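Local coordinates for putative cytidylyltransferase (Burkholderia pseudomallei, PDB 5X9Q), which probably transfers the adenylyl group of ATP to D-glycero-beta-D-manno-heptose 1-phosphate, giving ADP-heptose and diphosphate in heptose biosynthesis, at residues S116-A120 with V121-I125. Sequence-based numbering, arbitrary orientation.
Sequences SLIEA and VHPDI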
loop_
_atom_site.group_PDB
_atom_site.type_symbol
_atom_site.label_atom_id
_atom_site.label_comp_id
_atom_site.label_asym_id
_atom_site.label_seq_id
_atom_site.Cartn_x
_atom_site.Cartn_y
_atom_site.Cartn_z
ATOM N N SER A 116 2.529 11.645 24.280
ATOM C CA SER A 116 3.791 11.223 24.886
ATOM C C SER A 116 4.668 10.538 23.840
ATOM O O SER A 116 5.895 10.585 23.945
ATOM C CB SER A 116 3.579 10.267 26.072
ATOM O OG SER A 116 3.299 8.953 25.605
ATOM N N LEU A 117 4.067 9.870 22.853
ATOM C CA LEU A 117 4.889 9.303 21.779
ATOM C C LEU A 117 5.604 10.450 21.035
ATOM O O LEU A 117 6.827 10.428 20.870
ATOM C CB LEU A 117 4.058 8.457 20.810
ATOM C CG LEU A 117 4.786 7.936 19.556
ATOM C CD1 LEU A 117 6.001 7.058 19.854
ATOM C CD2 LEU A 117 3.828 7.168 18.693
ATOM N N ILE A 118 4.845 11.477 20.662
ATOM C CA ILE A 118 5.395 12.618 19.944
ATOM C C ILE A 118 6.456 13.354 20.741
ATOM O O ILE A 118 7.440 13.861 20.175
ATOM C CB ILE A 118 4.279 13.600 19.536
ATOM C CG1 ILE A 118 3.449 12.952 18.424
ATOM C CG2 ILE A 118 4.873 14.941 19.054
ATOM C CD1 ILE A 118 2.287 13.765 17.947
ATOM N N GLU A 119 6.285 13.383 22.057
ATOM C CA GLU A 119 7.261 14.033 22.901
ATOM C C GLU A 119 8.575 13.257 22.777
ATOM O O GLU A 119 9.665 13.843 22.639
ATOM C CB GLU A 119 6.737 14.121 24.357
ATOM C CG GLU A 119 7.717 14.701 25.388
ATOM C CD GLU A 119 7.040 15.087 26.731
ATOM O OE1 GLU A 119 5.962 15.725 26.726
ATOM O OE2 GLU A 119 7.558 14.702 27.803
ATOM N N ALA A 120 8.452 11.939 22.746
ATOM C CA ALA A 120 9.614 11.059 22.708
ATOM C C ALA A 120 10.311 11.098 21.345
ATOM O O ALA A 120 11.531 11.046 21.249
ATOM C CB ALA A 120 9.184 9.619 23.075
ATOM N N VAL A 121 9.516 11.188 20.290
ATOM C CA VAL A 121 10.021 11.153 18.933
ATOM C C VAL A 121 10.594 12.510 18.490
ATOM O O VAL A 121 11.545 12.574 17.708
ATOM C CB VAL A 121 8.899 10.734 17.975
ATOM C CG1 VAL A 121 9.303 10.980 16.521
ATOM C CG2 VAL A 121 8.537 9.258 18.204
ATOM N N HIS A 122 9.990 13.593 18.975
ATOM C CA HIS A 122 10.451 14.935 18.655
ATOM C C HIS A 122 10.512 15.305 17.166
ATOM O O HIS A 122 11.528 15.815 16.689
ATOM C CB HIS A 122 11.810 15.180 19.297
ATOM C CG HIS A 122 12.154 16.626 19.461
ATOM N ND1 HIS A 122 11.825 17.346 20.589
ATOM C CD2 HIS A 122 12.815 17.484 18.647
ATOM C CE1 HIS A 122 12.265 18.587 20.464
ATOM N NE2 HIS A 122 12.870 18.696 19.294
ATOM N N PRO A 123 9.437 15.021 16.421
ATOM C CA PRO A 123 9.391 15.428 15.004
ATOM C C PRO A 123 9.650 16.908 14.741
ATOM O O PRO A 123 9.338 17.721 15.590
ATOM C CB PRO A 123 7.963 15.074 14.566
ATOM C CG PRO A 123 7.144 15.258 15.833
ATOM C CD PRO A 123 8.056 14.782 16.954
ATOM N N ASP A 124 10.173 17.242 13.565
ATOM C CA ASP A 124 10.248 18.618 13.125
ATOM C C ASP A 124 8.921 19.005 12.480
ATOM O O ASP A 124 8.527 20.174 12.474
ATOM C CB ASP A 124 11.385 18.808 12.116
ATOM C CG ASP A 124 12.719 18.377 12.667
ATOM O OD1 ASP A 124 13.104 18.885 13.749
ATOM O OD2 ASP A 124 13.359 17.497 12.040
ATOM N N ILE A 125 8.216 18.029 11.927
ATOM C CA ILE A 125 6.973 18.366 11.254
ATOM C C ILE A 125 5.916 17.360 11.648
ATOM O O ILE A 125 6.163 16.159 11.596
ATOM C CB ILE A 125 7.133 18.379 9.708
ATOM C CG1 ILE A 125 8.215 19.365 9.268
ATOM C CG2 ILE A 125 5.805 18.690 9.033
ATOM C CD1 ILE A 125 8.556 19.248 7.814
HETATM O O HOH W 1 10.480 16.428 22.761
#
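Leu117 and Val121, one turn apart on helix 115-121, meet by their methyl groups: CD1 of Leu117 lies 3.7 Å from CG2 of Val121, the two side chains slanting across each other. CG of Leu117 stands anti to its own N (chi1 174°), and the second torsion (chi2 59°) swings CD1 toward the valine. The amide N of Val121 gives a hydrogen bond of 2.9 Å to O of Leu117, while Val121 CG2 also rests 3.4 Å from that oxygen.

The final turn is completed by the N of His122, bonded to O of Ile118 at 2.8 Å. Pro123, which lacks an N-H, cannot carry the helical hydrogen-bonding pattern any further. Its CD instead packs 3.8 Å from CG2 of Ile118, the two side chains crossing at about a right angle. This tight, apolar side faces Phe40 of strand 38-43, with Leu117, Ile118 and Pro123 all touching the Phe40 side chain; Ile118 also leans on helix 138-145.

The opposite character appears at exposed Glu119 and partly exposed His122. Here no direct side-chain grip spans the turn; one water donates to O of Glu119 (2.7 Å) and sits at the imidazole edge, in the ring plane, hydrogen-bonded to ND1 of His122. The ring also stacks with Trp146.

His122 leaves the helix with positive phi (57°), Pro123 follows in a polyproline-like conformation, and the chain passes through Asp124 into strand 125-129. This is the helix-to-strand half of the beta-alpha-beta crossover from strand 105-109 to strand 125-129, in the Rossmann-like fold of cytidylyltransferase-like proteins.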